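Local coordinates for protein inorganic pyrophosphatase (Coxiella burnetii, PDB 3TR4) that probably catalyses the magnesium-dependent hydrolysis of inorganic pyrophosphate to two phosphate ions, working as a homohexamer, at residues M51-P54 with C55-F59; I122-L125 with K126-S129. All coordinates share one frame; numbering follows the deposited sequence.

Overall arrangement
Following the chain from the N terminus, strand 40-46 runs into a loop that ends in contact 1, where residues 51-54 lead into strand 56-59 of the central mixed sheet, beside the metal site. The chain adds strands 72-75, 86-99 and 106-111 to that sheet before contact 2, residues 122-129, rounds a short turn on the surface and delivers the chain to helix 130-142; strand 152-159 joins the sheet later. The two local contacts stand in series, neither nesting nor crossing, with centres about 18 Å apart and nearest atoms about 9 Å apart. Helix 130-142 relates them: contact 2 leads into it, while Pro54 of contact 1 packs on its side chains.

Contact 1. Residues M51-P54 with C55-F59; sequences MRYP and CNYGF
Tyr53 and Tyr57, four residues apart, meet as an offset edge-to-face pair where a loop turns into a strand. The edge of Tyr53 is directed at the face of Tyr57, with ring centroids 5.8 Å apart and planes at 60°. The touching edge is the CD2-CE2 side: Tyr53 CE2 lies 3.9 Å from Tyr57 CB and approaches the second ring obliquely. The backbone directs Tyr57 CB toward residues 51-54, and with CG anti to the backbone N (chi1 177°) the ring is turned so that its CG also lies by Tyr53 CE2.

Between the tyrosines the chain bends through Pro54 and Cys55. Pro54 CG comes within 4.3 Å of Cys55 SG, a loose apolar contact. The carbonyl oxygen Cys55 O is 3.5 Å from Tyr53 CB and lies at the edge of that ring, near its plane; it is buried here and has no hydrogen-bond partner in the model. Upstream, Arg52 folds back on its own backbone, NH1 donating to Met51 O over 3.1 Å in a nearly straight bond (167°) that meets the oxygen from above the carbonyl plane. Residue 51 is selenomethionine; Met51 and Arg52 each pack on their own counterpart in a neighbouring subunit.

This buried pair adjoins the active site. Tyr57, predicted to bind substrate, has its side chain about 4 Å from the manganese ion held by Asp67, Asp72 and Asp104. Tyr53 also touches Tyr143, another residue predicted to bind substrate. Outward from the rings, Asn56 is tied by its side-chain amide to Ala25, Val75, Thr77 and Val81. Strand 56-59 sits between strands 16-23 and 72-75, antiparallel to both, while Tyr53 and Pro54 lie against Phe139 of helix 130-142.

Contact 2. Residues I122-L125 with K126-S129; sequences IQSL and KDIS
Ser124 O accepts from Asp127 N, and Leu125 O in turn accepts from Ile128 N, both at 2.9 Å, so that two successive bonds between residues three apart wind the chain into a short 3-10 turn. In this pyrophosphatase the turn lies on the surface, away from the annotated sites, and carries the chain from strand 106-111 towards helix 130-142, with Ser129 at the N-cap of that helix.

The side chain of Asp127 reaches back to the backbone N-H groups just before the 3-10 turn, its CG anti to the carbonyl carbon (chi1 -61°) on the side of the backbone N. OD2 takes two of these groups. Gln123 N comes in at 2.7 Å along the anti lone pair of Asp127 OD2, with a nearly straight 165° angle. Ser124 N, longer at 3.2 Å and more bent, meets Asp127 OD2 from above the carboxylate plane. Two donors on one oxygen should fix the rotation of the carboxylate and would be expected to favour its ionised form. Asp127 OD1 faces the other way, towards Lys126 NZ at 3.6 Å, a long salt bridge that the solvent-exposed lysine makes by bending at its last torsion. On its way the lysine chain curls past the Ser124 hydroxyl, with Lys126 CG only 3.0 Å from Ser124 OG. Lys126 also touches a crystal neighbour, which may influence its path.

On the apolar side, Ile122 and Ile128 cross at about a right angle and both rest on Leu92 of strand 86-99, whose Arg90 NH1 donates to Ile122 O. The two isoleucines meet through Ile122 CG2 and Ile128 CD1, 3.5 Å apart, while the other branch of Ile122 ends with CD1 3.4 Å from Asp127 O.

Contact 1. Residues M51-P54 with C55-F59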
loop_
_atom_site.group_PDB
_atom_site.type_symbol
_atom_site.label_atom_id
_atom_site.label_comp_id
_atom_site.label_asym_id
_atom_site.label_seq_id
_atom_site.Cartn_x
_atom_site.Cartn_y
_atom_site.Cartn_z
HETATM N N MSE B 51 -12.556 -1.436 -11.381
HETATM C CA MSE B 51 -13.373 -0.692 -10.426
HETATM C C MSE B 51 -13.093 -1.161 -9.008
HETATM O O MSE B 51 -12.643 -2.287 -8.794
HETATM C CB MSE B 51 -14.862 -0.887 -10.718
HETATM C CG MSE B 51 -15.264 -0.601 -12.145
HETATM SE SE MSE B 51 -17.115 -1.097 -12.526
HETATM C CE MSE B 51 -18.044 0.361 -11.617
ATOM N N ARG B 52 -13.373 -0.298 -8.039
ATOM C CA ARG B 52 -13.179 -0.646 -6.639
ATOM C C ARG B 52 -14.440 -0.354 -5.838
ATOM O O ARG B 52 -15.172 0.583 -6.141
ATOM C CB ARG B 52 -12.004 0.131 -6.055
ATOM C CG ARG B 52 -10.721 0.006 -6.858
ATOM C CD ARG B 52 -10.167 -1.413 -6.840
ATOM N NE ARG B 52 -8.840 -1.454 -7.446
ATOM C CZ ARG B 52 -8.612 -1.709 -8.731
ATOM N NH1 ARG B 52 -9.625 -1.963 -9.550
ATOM N NH2 ARG B 52 -7.370 -1.719 -9.195
ATOM N N TYR B 53 -14.697 -1.166 -4.818
ATOM C CA TYR B 53 -15.854 -0.957 -3.964
ATOM C C TYR B 53 -15.818 0.433 -3.336
ATOM O O TYR B 53 -14.786 0.865 -2.825
ATOM C CB TYR B 53 -15.931 -2.041 -2.896
ATOM C CG TYR B 53 -16.654 -3.274 -3.368
ATOM C CD1 TYR B 53 -16.126 -4.061 -4.380
ATOM C CD2 TYR B 53 -17.865 -3.650 -2.809
ATOM C CE1 TYR B 53 -16.780 -5.187 -4.822
ATOM C CE2 TYR B 53 -18.530 -4.778 -3.245
ATOM C CZ TYR B 53 -17.982 -5.545 -4.254
ATOM O OH TYR B 53 -18.632 -6.673 -4.701
ATOM N N PRO B 54 -16.949 1.143 -3.390
ATOM C CA PRO B 54 -17.060 2.511 -2.876
ATOM C C PRO B 54 -17.292 2.549 -1.369
ATOM O O PRO B 54 -17.408 3.628 -0.795
ATOM C CB PRO B 54 -18.294 3.037 -3.600
ATOM C CG PRO B 54 -19.157 1.828 -3.731
ATOM C CD PRO B 54 -18.205 0.690 -4.013
ATOM N N CYS B 55 -17.371 1.380 -0.745
ATOM C CA CYS B 55 -17.573 1.275 0.694
ATOM C C CYS B 55 -17.313 -0.165 1.110
ATOM O O CYS B 55 -17.092 -1.021 0.254
ATOM C CB CYS B 55 -18.999 1.680 1.068
ATOM S SG CYS B 55 -20.299 0.731 0.235
ATOM N N ASN B 56 -17.328 -0.442 2.412
ATOM C CA ASN B 56 -17.173 -1.819 2.865
ATOM C C ASN B 56 -18.432 -2.610 2.557
ATOM O O ASN B 56 -19.522 -2.046 2.458
ATOM C CB ASN B 56 -16.859 -1.902 4.360
ATOM C CG ASN B 56 -15.720 -0.995 4.770
ATOM O OD1 ASN B 56 -14.547 -1.300 4.547
ATOM N ND2 ASN B 56 -16.063 0.128 5.380
ATOM N N TYR B 57 -18.275 -3.919 2.409
ATOM C CA TYR B 57 -19.386 -4.777 2.023
ATOM C C TYR B 57 -19.358 -6.053 2.849
ATOM O O TYR B 57 -18.303 -6.660 3.033
ATOM C CB TYR B 57 -19.299 -5.096 0.529
ATOM C CG TYR B 57 -20.352 -6.051 0.010
ATOM C CD1 TYR B 57 -21.577 -5.586 -0.445
ATOM C CD2 TYR B 57 -20.108 -7.416 -0.050
ATOM C CE1 TYR B 57 -22.536 -6.454 -0.933
ATOM C CE2 TYR B 57 -21.061 -8.292 -0.533
ATOM C CZ TYR B 57 -22.272 -7.807 -0.973
ATOM O OH TYR B 57 -23.221 -8.678 -1.455
ATOM N N GLY B 58 -20.517 -6.459 3.350
ATOM C CA GLY B 58 -20.600 -7.661 4.156
ATOM C C GLY B 58 -22.010 -8.204 4.231
ATOM O O GLY B 58 -22.840 -7.918 3.374
ATOM N N PHE B 59 -22.280 -8.983 5.271
ATOM C CA PHE B 59 -23.590 -9.583 5.454
ATOM C C PHE B 59 -23.939 -9.651 6.933
ATOM O O PHE B 59 -23.061 -9.554 7.795
ATOM C CB PHE B 59 -23.614 -10.990 4.853
ATOM C CG PHE B 59 -22.722 -11.969 5.568
ATOM C CD1 PHE B 59 -21.385 -12.092 5.221
ATOM C CD2 PHE B 59 -23.217 -12.760 6.590
ATOM C CE1 PHE B 59 -20.562 -12.989 5.879
ATOM C CE2 PHE B 59 -22.401 -13.658 7.250
ATOM C CZ PHE B 59 -21.074 -13.774 6.896
#

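Contact 2. Residues I122-L125 with K126-S129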
loop_
_atom_site.group_PDB
_atom_site.type_symbol
_atom_site.label_atom_id
_atom_site.label_comp_id
_atom_site.label_asym_id
_atom_site.label_seq_id
_atom_site.Cartn_x
_atom_site.Cartn_y
_atom_site.Cartn_z
ATOM N N ILE B 122 -24.908 11.574 11.462
ATOM C CA ILE B 122 -25.480 10.870 10.316
ATOM C C ILE B 122 -26.582 9.917 10.770
ATOM O O ILE B 122 -26.307 8.898 11.404
ATOM C CB ILE B 122 -24.413 10.065 9.545
ATOM C CG1 ILE B 122 -23.211 10.946 9.201
ATOM C CG2 ILE B 122 -25.012 9.465 8.283
ATOM C CD1 ILE B 122 -23.567 12.167 8.390
ATOM N N GLN B 123 -27.827 10.240 10.430
ATOM C CA GLN B 123 -28.970 9.477 10.925
ATOM C C GLN B 123 -29.904 8.983 9.818
ATOM O O GLN B 123 -30.760 8.134 10.056
ATOM C CB GLN B 123 -29.758 10.313 11.936
ATOM C CG GLN B 123 -28.997 10.617 13.220
ATOM C CD GLN B 123 -28.778 9.379 14.075
ATOM O OE1 GLN B 123 -29.586 8.452 14.061
ATOM N NE2 GLN B 123 -27.677 9.358 14.817
ATOM N N SER B 124 -29.750 9.527 8.615
ATOM C CA SER B 124 -30.565 9.107 7.480
ATOM C C SER B 124 -29.810 9.326 6.179
ATOM O O SER B 124 -28.760 9.970 6.165
ATOM C CB SER B 124 -31.893 9.869 7.454
ATOM O OG SER B 124 -31.683 11.251 7.218
ATOM N N LEU B 125 -30.350 8.796 5.088
ATOM C CA LEU B 125 -29.713 8.917 3.780
ATOM C C LEU B 125 -29.411 10.360 3.392
ATOM O O LEU B 125 -28.420 10.634 2.711
ATOM C CB LEU B 125 -30.577 8.266 2.702
ATOM C CG LEU B 125 -30.502 6.744 2.686
ATOM C CD1 LEU B 125 -31.316 6.187 1.532
ATOM C CD2 LEU B 125 -29.052 6.320 2.579
ATOM N N LYS B 126 -30.267 11.279 3.822
ATOM C CA LYS B 126 -30.101 12.684 3.463
ATOM C C LYS B 126 -28.828 13.264 4.068
ATOM O O LYS B 126 -28.285 14.248 3.571
ATOM C CB LYS B 126 -31.325 13.506 3.875
ATOM C CG LYS B 126 -31.541 13.623 5.375
ATOM C CD LYS B 126 -32.850 14.344 5.681
ATOM C CE LYS B 126 -33.044 14.554 7.177
ATOM N NZ LYS B 126 -32.037 15.493 7.743
ATOM N N ASP B 127 -28.350 12.638 5.138
ATOM C CA ASP B 127 -27.115 13.062 5.787
ATOM C C ASP B 127 -25.881 12.606 5.006
ATOM O O ASP B 127 -24.764 13.042 5.282
ATOM C CB ASP B 127 -27.070 12.555 7.233
ATOM C CG ASP B 127 -28.208 13.106 8.077
ATOM O OD1 ASP B 127 -28.723 14.193 7.736
ATOM O OD2 ASP B 127 -28.588 12.460 9.076
ATOM N N ILE B 128 -26.090 11.732 4.027
ATOM C CA ILE B 128 -25.010 11.291 3.152
ATOM C C ILE B 128 -25.032 12.130 1.874
ATOM O O ILE B 128 -26.099 12.408 1.332
ATOM C CB ILE B 128 -25.138 9.790 2.806
ATOM C CG1 ILE B 128 -25.156 8.947 4.083
ATOM C CG2 ILE B 128 -23.999 9.339 1.912
ATOM C CD1 ILE B 128 -23.923 9.127 4.941
ATOM N N SER B 129 -23.862 12.550 1.402
ATOM C CA SER B 129 -23.799 13.362 0.189
ATOM C C SER B 129 -24.349 12.584 -1.000
ATOM O O SER B 129 -23.981 11.430 -1.222
ATOM C CB SER B 129 -22.369 13.829 -0.097
ATOM O OG SER B 129 -21.494 12.736 -0.293
#